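Local coordinates for protein 6-carboxyhexanoate--coa ligase (Bacillus subtilis, PDB 5FLG) that belongs to the 6-carboxyhexanoate--CoA ligase family and holds pimelic acid, phosphoaminophosphonic acid-adenylate ester and magnesium, at residues 178-192 and 202-214. Numbering follows the deposited sequence.
With PML (pimelic acid), chain C; ANP (phosphoaminophosphonic acid-adenylate ester), chain D.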
ATOM      1  N   LEU A 178      11.900   5.396 -17.394  1.00 27.14           N
ATOM      2  CA  LEU A 178      12.945   5.263 -16.389  1.00 27.68           C
ATOM      3  C   LEU A 178      14.299   5.724 -16.904  1.00 28.41           C
ATOM      4  O   LEU A 178      14.996   6.493 -16.246  1.00 24.52           O
ATOM      5  CB  LEU A 178      13.031   3.812 -15.900  1.00 26.26           C
ATOM      6  CG  LEU A 178      13.952   3.579 -14.702  1.00 28.55           C
ATOM      7  CD1 LEU A 178      13.551   2.312 -13.954  1.00 28.05           C
ATOM      8  CD2 LEU A 178      15.399   3.490 -15.168  1.00 27.19           C
ATOM      9  N   ALA A 179      14.703   5.157 -18.040  1.00 26.28           N
ATOM     10  CA  ALA A 179      15.977   5.429 -18.587  1.00 27.75           C
ATOM     11  C   ALA A 179      16.150   6.894 -18.908  1.00 30.77           C
ATOM     12  O   ALA A 179      17.239   7.414 -18.740  1.00 28.72           O
ATOM     13  CB  ALA A 179      16.277   4.592 -19.797  1.00 26.58           C
ATOM     14  N   SER A 180      15.105   7.532 -19.426  1.00 26.59           N
ATOM     15  CA  SER A 180      15.175   8.958 -19.685  1.00 30.90           C
ATOM     16  C   SER A 180      15.344   9.802 -18.415  1.00 31.09           C
ATOM     17  O   SER A 180      16.140  10.751 -18.368  1.00 29.66           O
ATOM     18  CB  SER A 180      13.944   9.399 -20.472  1.00 29.69           C
ATOM     19  OG  SER A 180      13.912   8.719 -21.697  1.00 26.26           O
ATOM     20  N   LYS A 181      14.575   9.491 -17.387  1.00 26.27           N
ATOM     21  CA  LYS A 181      14.771  10.182 -16.129  1.00 30.30           C
ATOM     22  C   LYS A 181      16.186   9.973 -15.602  1.00 32.57           C
ATOM     23  O   LYS A 181      16.863  10.932 -15.225  1.00 29.53           O
ATOM     24  CB  LYS A 181      13.791   9.717 -15.065  1.00 29.49           C
ATOM     25  CG  LYS A 181      14.231  10.148 -13.681  1.00 29.84           C
ATOM     26  CD  LYS A 181      13.115  10.131 -12.659  1.00 28.33           C
ATOM     27  CE  LYS A 181      13.706  10.265 -11.276  1.00 28.91           C
ATOM     28  NZ  LYS A 181      12.686  10.408 -10.216  1.00 30.71           N
ATOM     29  N   VAL A 182      16.644   8.722 -15.626  1.00 33.04           N
ATOM     30  CA  VAL A 182      17.921   8.391 -15.055  1.00 33.17           C
ATOM     31  C   VAL A 182      19.044   9.073 -15.840  1.00 34.39           C
ATOM     32  O   VAL A 182      19.967   9.623 -15.257  1.00 33.09           O
ATOM     33  CB  VAL A 182      18.114   6.876 -14.996  1.00 29.23           C
ATOM     34  CG1 VAL A 182      19.546   6.525 -14.636  1.00 29.35           C
ATOM     35  CG2 VAL A 182      17.169   6.276 -13.964  1.00 30.24           C
ATOM     36  N   SER A 183      18.964   9.025 -17.162  1.00 31.28           N
ATOM     37  CA  SER A 183      20.046   9.537 -17.993  1.00 33.96           C
ATOM     38  C   SER A 183      20.235  11.052 -17.871  1.00 34.90           C
ATOM     39  O   SER A 183      21.317  11.576 -18.135  1.00 36.36           O
ATOM     40  CB  SER A 183      19.782   9.188 -19.425  1.00 30.87           C
ATOM     41  OG  SER A 183      20.875   9.533 -20.240  1.00 29.88           O
ATOM     42  N   ARG A 184      19.128  11.743 -17.627  1.00 35.01           N
ATOM     43  CA  ARG A 184      19.126  13.176 -17.384  1.00 41.22           C
ATOM     44  C   ARG A 184      20.021  13.553 -16.183  1.00 37.92           C
ATOM     45  O   ARG A 184      20.557  14.646 -16.101  1.00 35.14           O
ATOM     46  CB  ARG A 184      17.691  13.598 -17.111  1.00 39.64           C
ATOM     47  CG  ARG A 184      17.500  15.082 -16.872  1.00 47.89           C
ATOM     48  CD  ARG A 184      16.251  15.581 -17.589  1.00 51.18           C
ATOM     49  NE  ARG A 184      15.980  16.986 -17.300  1.00 55.36           N
ATOM     50  CZ  ARG A 184      15.664  17.429 -16.092  1.00 51.48           C
ATOM     51  NH1 ARG A 184      15.608  16.575 -15.078  1.00 52.88           N
ATOM     52  NH2 ARG A 184      15.442  18.716 -15.892  1.00 55.78           N
ATOM     53  N   HIS A 185      20.082  12.694 -15.186  1.00 33.30           N
ATOM     54  CA  HIS A 185      20.844  13.034 -14.006  1.00 34.15           C
ATOM     55  C   HIS A 185      22.313  13.304 -14.313  1.00 30.49           C
ATOM     56  O   HIS A 185      22.987  12.498 -14.908  1.00 30.77           O
ATOM     57  CB  HIS A 185      20.711  11.949 -12.965  1.00 34.60           C
ATOM     58  CG  HIS A 185      21.170  12.373 -11.614  1.00 40.31           C
ATOM     59  ND1 HIS A 185      22.499  12.624 -11.329  1.00 43.42           N
ATOM     60  CD2 HIS A 185      20.479  12.673 -10.492  1.00 41.30           C
ATOM     61  CE1 HIS A 185      22.612  13.033 -10.078  1.00 41.09           C
ATOM     62  NE2 HIS A 185      21.405  13.040  -9.536  1.00 49.58           N
ATOM     63  N   PRO A 186      22.809  14.478 -13.934  1.00 30.39           N
ATOM     64  CA  PRO A 186      24.194  14.786 -14.369  1.00 33.05           C
ATOM     65  C   PRO A 186      25.285  13.814 -13.879  1.00 29.74           C
ATOM     66  O   PRO A 186      26.277  13.631 -14.561  1.00 31.22           O
ATOM     67  CB  PRO A 186      24.453  16.211 -13.846  1.00 30.18           C
ATOM     68  CG  PRO A 186      23.341  16.555 -12.925  1.00 33.57           C
ATOM     69  CD  PRO A 186      22.227  15.502 -13.049  1.00 31.74           C
ATOM     70  N   ALA A 187      25.046  13.044 -12.832  1.00 33.34           N
ATOM     71  CA  ALA A 187      26.093  12.101 -12.388  1.00 35.52           C
ATOM     72  C   ALA A 187      26.064  10.726 -13.085  1.00 39.16           C
ATOM     73  O   ALA A 187      27.031   9.947 -12.995  1.00 33.57           O
ATOM     74  CB  ALA A 187      26.039  11.946 -10.878  1.00 39.75           C
ATOM     75  N   VAL A 188      24.985  10.426 -13.813  1.00 30.96           N
ATOM     76  CA  VAL A 188      24.880   9.132 -14.465  1.00 25.87           C
ATOM     77  C   VAL A 188      25.472   9.108 -15.856  1.00 25.18           C
ATOM     78  O   VAL A 188      24.967   9.762 -16.790  1.00 30.74           O
ATOM     79  CB  VAL A 188      23.393   8.638 -14.560  1.00 29.13           C
ATOM     80  CG1 VAL A 188      23.346   7.265 -15.211  1.00 25.46           C
ATOM     81  CG2 VAL A 188      22.748   8.582 -13.202  1.00 29.64           C
ATOM     82  N   VAL A 189      26.461   8.249 -16.056  1.00 22.91           N
ATOM     83  CA  VAL A 189      27.154   8.154 -17.330  1.00 26.53           C
ATOM     84  C   VAL A 189      26.448   7.119 -18.220  1.00 24.04           C
ATOM     85  O   VAL A 189      26.428   7.233 -19.422  1.00 26.85           O
ATOM     86  CB  VAL A 189      28.609   7.718 -17.095  1.00 31.29           C
ATOM     87  CG1 VAL A 189      29.314   7.392 -18.411  1.00 33.60           C
ATOM     88  CG2 VAL A 189      29.372   8.808 -16.340  1.00 36.53           C
ATOM     89  N   ALA A 190      25.959   6.056 -17.621  1.00 26.28           N
ATOM     90  CA  ALA A 190      25.339   4.997 -18.408  1.00 23.54           C
ATOM     91  C   ALA A 190      24.549   4.027 -17.557  1.00 27.23           C
ATOM     92  O   ALA A 190      24.754   3.921 -16.332  1.00 24.69           O
ATOM     93  CB  ALA A 190      26.402   4.266 -19.197  1.00 23.00           C
ATOM     94  N   GLU A 191      23.589   3.351 -18.212  1.00 28.98           N
ATOM     95  CA  GLU A 191      22.716   2.390 -17.542  1.00 27.47           C
ATOM     96  C   GLU A 191      22.761   1.090 -18.351  1.00 26.79           C
ATOM     97  O   GLU A 191      22.904   1.116 -19.560  1.00 26.96           O
ATOM     98  CB  GLU A 191      21.282   2.898 -17.418  1.00 30.89           C
ATOM     99  CG  GLU A 191      20.308   1.796 -16.961  1.00 36.55           C
ATOM    100  CD  GLU A 191      18.811   2.182 -16.992  1.00 42.06           C
ATOM    101  OE1 GLU A 191      18.426   3.256 -17.527  1.00 32.92           O
ATOM    102  OE2 GLU A 191      17.990   1.362 -16.498  1.00 43.41           O
ATOM    103  N   LEU A 192      22.876  -0.030 -17.646  1.00 24.39           N
ATOM    104  CA  LEU A 192      22.780  -1.326 -18.247  1.00 26.41           C
ATOM    105  C   LEU A 192      21.582  -2.046 -17.643  1.00 27.21           C
ATOM    106  O   LEU A 192      21.421  -2.079 -16.424  1.00 29.22           O
ATOM    107  CB  LEU A 192      24.054  -2.088 -17.964  1.00 30.88           C
ATOM    108  CG  LEU A 192      24.097  -3.564 -18.317  1.00 31.87           C
ATOM    109  CD1 LEU A 192      24.084  -3.801 -19.825  1.00 31.34           C
ATOM    110  CD2 LEU A 192      25.334  -4.148 -17.675  1.00 33.99           C
ATOM    111  N   THR A 202      14.919  -9.089 -24.298  1.00 38.35           N
ATOM    112  CA  THR A 202      15.434  -7.781 -24.717  1.00 33.88           C
ATOM    113  C   THR A 202      15.833  -6.924 -23.551  1.00 31.87           C
ATOM    114  O   THR A 202      15.225  -6.997 -22.477  1.00 30.88           O
ATOM    115  CB  THR A 202      14.417  -7.020 -25.538  1.00 32.84           C
ATOM    116  OG1 THR A 202      14.067  -7.805 -26.677  1.00 39.44           O
ATOM    117  CG2 THR A 202      14.967  -5.696 -25.999  1.00 37.72           C
ATOM    118  N   GLY A 203      16.994  -6.275 -23.690  1.00 29.33           N
ATOM    119  CA  GLY A 203      17.449  -5.312 -22.699  1.00 25.54           C
ATOM    120  C   GLY A 203      17.977  -4.075 -23.391  1.00 27.61           C
ATOM    121  O   GLY A 203      17.646  -3.820 -24.550  1.00 25.98           O
ATOM    122  N   TYR A 204      18.808  -3.287 -22.689  1.00 25.77           N
ATOM    123  CA  TYR A 204      19.306  -2.071 -23.270  1.00 24.11           C
ATOM    124  C   TYR A 204      20.486  -1.508 -22.482  1.00 25.48           C
ATOM    125  O   TYR A 204      20.807  -1.963 -21.393  1.00 24.53           O
ATOM    126  CB  TYR A 204      18.222  -0.985 -23.350  1.00 27.62           C
ATOM    127  CG  TYR A 204      17.760  -0.408 -21.998  1.00 28.97           C
ATOM    128  CD1 TYR A 204      18.439   0.632 -21.396  1.00 27.52           C
ATOM    129  CD2 TYR A 204      16.631  -0.913 -21.347  1.00 26.94           C
ATOM    130  CE1 TYR A 204      18.038   1.148 -20.208  1.00 25.26           C
ATOM    131  CE2 TYR A 204      16.159  -0.324 -20.196  1.00 26.54           C
ATOM    132  CZ  TYR A 204      16.930   0.660 -19.587  1.00 29.93           C
ATOM    133  OH  TYR A 204      16.509   1.267 -18.427  1.00 26.76           O
ATOM    134  N   VAL A 205      21.207  -0.640 -23.167  1.00 25.41           N
ATOM    135  CA  VAL A 205      22.179   0.260 -22.534  1.00 25.86           C
ATOM    136  C   VAL A 205      21.739   1.661 -22.935  1.00 27.62           C
ATOM    137  O   VAL A 205      21.225   1.869 -24.039  1.00 28.00           O
ATOM    138  CB  VAL A 205      23.588  -0.006 -23.099  1.00 26.39           C
ATOM    139  CG1 VAL A 205      24.560   1.089 -22.666  1.00 37.52           C
ATOM    140  CG2 VAL A 205      24.094  -1.328 -22.584  1.00 29.88           C
ATOM    141  N   ALA A 206      21.762   2.578 -21.978  1.00 27.48           N
ATOM    142  CA  ALA A 206      21.335   3.934 -22.220  1.00 24.67           C
ATOM    143  C   ALA A 206      22.432   4.888 -21.761  1.00 26.69           C
ATOM    144  O   ALA A 206      23.092   4.662 -20.743  1.00 26.59           O
ATOM    145  CB  ALA A 206      20.075   4.225 -21.475  1.00 25.69           C
ATOM    146  N   GLY A 207      22.476   6.039 -22.412  1.00 27.12           N
ATOM    147  CA  GLY A 207      23.339   7.127 -21.981  1.00 29.90           C
ATOM    148  C   GLY A 207      23.068   8.381 -22.770  1.00 30.24           C
ATOM    149  O   GLY A 207      22.338   8.366 -23.772  1.00 30.97           O
ATOM    150  N   LYS A 208      23.729   9.457 -22.361  1.00 32.31           N
ATOM    151  CA  LYS A 208      23.359  10.793 -22.792  1.00 32.77           C
ATOM    152  C   LYS A 208      23.697  10.915 -24.245  1.00 31.06           C
ATOM    153  O   LYS A 208      22.903  11.438 -25.013  1.00 36.66           O
ATOM    154  CB  LYS A 208      24.121  11.849 -21.996  1.00 36.53           C
ATOM    155  CG  LYS A 208      23.532  12.180 -20.644  1.00 36.18           C
ATOM    156  CD  LYS A 208      24.500  13.079 -19.867  1.00 40.98           C
ATOM    157  CE  LYS A 208      23.946  13.482 -18.504  1.00 40.42           C
ATOM    158  NZ  LYS A 208      23.912  12.369 -17.526  1.00 39.28           N
ATOM    159  N   LYS A 209      24.783  10.281 -24.664  1.00 30.33           N
ATOM    160  CA  LYS A 209      25.180  10.383 -26.059  1.00 34.62           C
ATOM    161  C   LYS A 209      24.523   9.346 -26.944  1.00 36.55           C
ATOM    162  O   LYS A 209      24.043   9.669 -28.027  1.00 36.59           O
ATOM    163  CB  LYS A 209      26.676  10.282 -26.187  1.00 34.00           C
ATOM    164  CG  LYS A 209      27.345  11.473 -25.514  1.00 40.84           C
ATOM    165  CD  LYS A 209      28.839  11.526 -25.789  1.00 42.14           C
ATOM    166  CE  LYS A 209      29.537  10.404 -25.050  1.00 47.03           C
ATOM    167  NZ  LYS A 209      29.108  10.398 -23.623  1.00 54.17           N
ATOM    168  N   MET A 210      24.609   8.080 -26.564  1.00 30.96           N
ATOM    169  CA  MET A 210      24.100   7.044 -27.435  1.00 32.69           C
ATOM    170  C   MET A 210      22.571   6.958 -27.392  1.00 28.61           C
ATOM    171  O   MET A 210      21.967   6.205 -28.155  1.00 31.95           O
ATOM    172  CB  MET A 210      24.721   5.701 -27.064  1.00 38.29           C
ATOM    173  CG  MET A 210      24.532   5.303 -25.609  1.00 38.60           C
ATOM    174  SD  MET A 210      25.210   3.662 -25.263  1.00 45.69           S
ATOM    175  CE  MET A 210      25.478   3.814 -23.505  1.00 46.06           C
ATOM    176  N   GLY A 211      21.946   7.641 -26.443  1.00 29.96           N
ATOM    177  CA  GLY A 211      20.523   7.457 -26.189  1.00 30.85           C
ATOM    178  C   GLY A 211      20.152   6.088 -25.613  1.00 32.32           C
ATOM    179  O   GLY A 211      20.880   5.516 -24.795  1.00 29.52           O
ATOM    180  N   TYR A 212      19.038   5.546 -26.089  1.00 28.90           N
ATOM    181  CA  TYR A 212      18.478   4.260 -25.602  1.00 26.31           C
ATOM    182  C   TYR A 212      18.706   3.185 -26.645  1.00 28.83           C
ATOM    183  O   TYR A 212      18.045   3.157 -27.695  1.00 29.13           O
ATOM    184  CB  TYR A 212      16.991   4.421 -25.347  1.00 28.17           C
ATOM    185  CG  TYR A 212      16.255   3.207 -24.745  1.00 28.33           C
ATOM    186  CD1 TYR A 212      16.215   3.027 -23.374  1.00 27.92           C
ATOM    187  CD2 TYR A 212      15.359   2.488 -25.506  1.00 32.09           C
ATOM    188  CE1 TYR A 212      15.425   2.066 -22.790  1.00 28.16           C
ATOM    189  CE2 TYR A 212      14.580   1.467 -24.946  1.00 33.28           C
ATOM    190  CZ  TYR A 212      14.620   1.267 -23.586  1.00 31.81           C
ATOM    191  OH  TYR A 212      13.918   0.265 -22.993  1.00 33.11           O
ATOM    192  N   GLN A 213      19.698   2.338 -26.384  1.00 26.00           N
ATOM    193  CA  GLN A 213      20.167   1.367 -27.345  1.00 25.72           C
ATOM    194  C   GLN A 213      19.607   0.019 -26.958  1.00 27.33           C
ATOM    195  O   GLN A 213      20.107  -0.609 -26.040  1.00 29.00           O
ATOM    196  CB  GLN A 213      21.693   1.322 -27.351  1.00 29.28           C
ATOM    197  CG  GLN A 213      22.346   2.585 -27.898  1.00 28.05           C
ATOM    198  CD  GLN A 213      22.345   2.638 -29.415  1.00 30.78           C
ATOM    199  OE1 GLN A 213      22.334   1.609 -30.101  1.00 33.96           O
ATOM    200  NE2 GLN A 213      22.327   3.845 -29.951  1.00 30.43           N
ATOM    201  N   ARG A 214      18.487  -0.377 -27.582  1.00 25.19           N
ATOM    202  CA  ARG A 214      17.893  -1.661 -27.276  1.00 23.05           C
ATOM    203  C   ARG A 214      18.747  -2.768 -27.858  1.00 24.30           C
ATOM    204  O   ARG A 214      19.194  -2.674 -28.981  1.00 29.12           O
ATOM    205  CB  ARG A 214      16.480  -1.741 -27.894  1.00 28.88           C
ATOM    206  CG  ARG A 214      15.600  -0.603 -27.491  1.00 30.94           C
ATOM    207  CD  ARG A 214      14.244  -0.652 -28.163  1.00 34.93           C
ATOM    208  NE  ARG A 214      13.472  -1.780 -27.691  1.00 34.24           N
ATOM    209  CZ  ARG A 214      12.894  -2.676 -28.480  1.00 38.16           C
ATOM    210  NH1 ARG A 214      13.055  -2.618 -29.785  1.00 41.68           N
ATOM    211  NH2 ARG A 214      12.168  -3.649 -27.952  1.00 37.24           N
TER
HETATM  212  C1  PML C 701      12.767  -2.726 -24.155  1.00 47.65           C
HETATM  213  O11 PML C 701      13.195  -1.673 -24.730  1.00 33.44           O
HETATM  214  O12 PML C 701      12.054  -3.575 -24.797  1.00 38.63           O
HETATM  215  C2  PML C 701      13.467  -3.124 -22.842  1.00 40.91           C
HETATM  216  C3  PML C 701      12.590  -3.359 -21.622  1.00 43.59           C
HETATM  217  C4  PML C 701      13.153  -4.413 -20.651  1.00 36.86           C
HETATM  218  C5  PML C 701      13.228  -3.970 -19.202  1.00 47.91           C
HETATM  219  C6  PML C 701      12.637  -4.961 -18.202  1.00 46.34           C
HETATM  220  C7  PML C 701      11.155  -5.235 -18.469  1.00 53.70           C
HETATM  221  O71 PML C 701      10.347  -4.278 -18.448  1.00 55.69           O
HETATM  222  O72 PML C 701      10.764  -6.424 -18.583  1.00 48.81           O
HETATM  223  PG  ANP D 702       7.848  -5.839 -13.495  1.00 34.61           P
HETATM  224  O1G ANP D 702       6.474  -6.142 -12.965  1.00 32.91           O
HETATM  225  O2G ANP D 702       8.432  -6.990 -14.267  1.00 36.24           O
HETATM  226  O3G ANP D 702       7.991  -4.553 -14.242  1.00 29.62           O
HETATM  227  PB  ANP D 702      10.205  -4.744 -12.055  1.00 29.51           P
HETATM  228  O1B ANP D 702       9.865  -3.400 -12.593  1.00 25.35           O
HETATM  229  O2B ANP D 702      10.739  -4.976 -10.690  1.00 29.38           O
HETATM  230  N3B ANP D 702       8.769  -5.706 -12.061  1.00 27.99           N
HETATM  231  PA  ANP D 702      11.531  -5.067 -14.588  1.00 34.05           P
HETATM  232  O1A ANP D 702      11.718  -6.229 -15.450  1.00 28.96           O
HETATM  233  O2A ANP D 702      10.670  -3.897 -14.971  1.00 32.00           O
HETATM  234  O3A ANP D 702      11.188  -5.518 -13.083  1.00 31.40           O
HETATM  235  O5' ANP D 702      13.064  -4.507 -14.339  1.00 27.61           O
HETATM  236  C5' ANP D 702      14.152  -5.388 -14.329  1.00 29.63           C
HETATM  237  C4' ANP D 702      15.059  -5.062 -13.140  1.00 29.70           C
HETATM  238  O4' ANP D 702      15.444  -3.684 -13.218  1.00 29.85           O
HETATM  239  C3' ANP D 702      14.347  -5.247 -11.809  1.00 29.55           C
HETATM  240  O3' ANP D 702      14.559  -6.550 -11.279  1.00 33.47           O
HETATM  241  C2' ANP D 702      15.027  -4.237 -10.931  1.00 30.57           C
HETATM  242  O2' ANP D 702      16.278  -4.776 -10.499  1.00 26.08           O
HETATM  243  C1' ANP D 702      15.292  -3.125 -11.906  1.00 30.02           C
HETATM  244  N9  ANP D 702      14.196  -2.154 -11.822  1.00 32.14           N
HETATM  245  C8  ANP D 702      12.910  -2.274 -12.308  1.00 37.16           C
HETATM  246  N7  ANP D 702      12.226  -1.125 -12.101  1.00 34.41           N
HETATM  247  C5  ANP D 702      13.070  -0.278 -11.437  1.00 27.81           C
HETATM  248  C6  ANP D 702      13.008   1.076 -10.863  1.00 31.13           C
HETATM  249  N6  ANP D 702      11.893   1.812 -10.907  1.00 35.14           N
HETATM  250  N1  ANP D 702      14.114   1.589 -10.280  1.00 27.74           N
HETATM  251  C2  ANP D 702      15.240   0.873 -10.183  1.00 26.06           C
HETATM  252  N3  ANP D 702      15.420  -0.340 -10.732  1.00 27.49           N
HETATM  253  C4  ANP D 702      14.345  -0.978 -11.254  1.00 28.03           C
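Glu-191 and Tyr-204 meet across a beta hairpin of strands 188-194 and 203-207, part of a mixed sheet with helix 170-184 packed on one face. The backbones pair antiparallel at Glu-191 and Ala-206. Glu-191 N gives a 2.9 Å bond to Ala-206 O, and Ala-206 N answers to Glu-191 O. Next to this pair, Val-189 and Ala-190 both face Phe-231 of strand 227-232, a classic beta bulge.

The Glu-191 side chain runs extended along the helix-covered face. Its carboxylate stands nearly upright to the Tyr-204 ring, the planes 79° apart. Glu-191 OE1 lies at the ring edge, 3.4 Å from Tyr-204 CE1. Tyr-204 CG sits between the backbone N and the carbonyl carbon (chi1 69°), which swings the side chain obliquely across toward Glu-191 on the neighbouring strand. The hydroxyl ends beside the carboxylate, and Arg-228 binds both groups. Arg-228 also bonds the phosphoaminophosphonic acid-adenylate ester.

Tyr-212 CE1 lies over the centre of the Tyr-204 ring, 3.3 Å above its plane. Ala-179 CB comes down from the helix and touches both tyrosines and Ala-206 CB. On the other face of the sheet, Leu-192 CD1 meets Val-205 CG2, near helix 89-102.

Two residues of strand 211-215 hold the pimelic acid carboxylate. Tyr-212 OH and Arg-214 NE both donate to pimelic acid O11, while Arg-214 NH2 reaches O12. Leu-178 CD1 lies 3.4 Å from C6 of the phosphoaminophosphonic acid-adenylate ester.

At the far end, Lys-208 folds its tail over Ser-183 and the turn that starts at His-185, bent at chi4 (71°). Lys-208 NZ bonds Ser-183 O and His-185 O, each at 2.8 Å, and more weakly Val-188 O. Lys-208 NZ and Val-188 N approach His-185 O from opposite faces of its carbonyl plane.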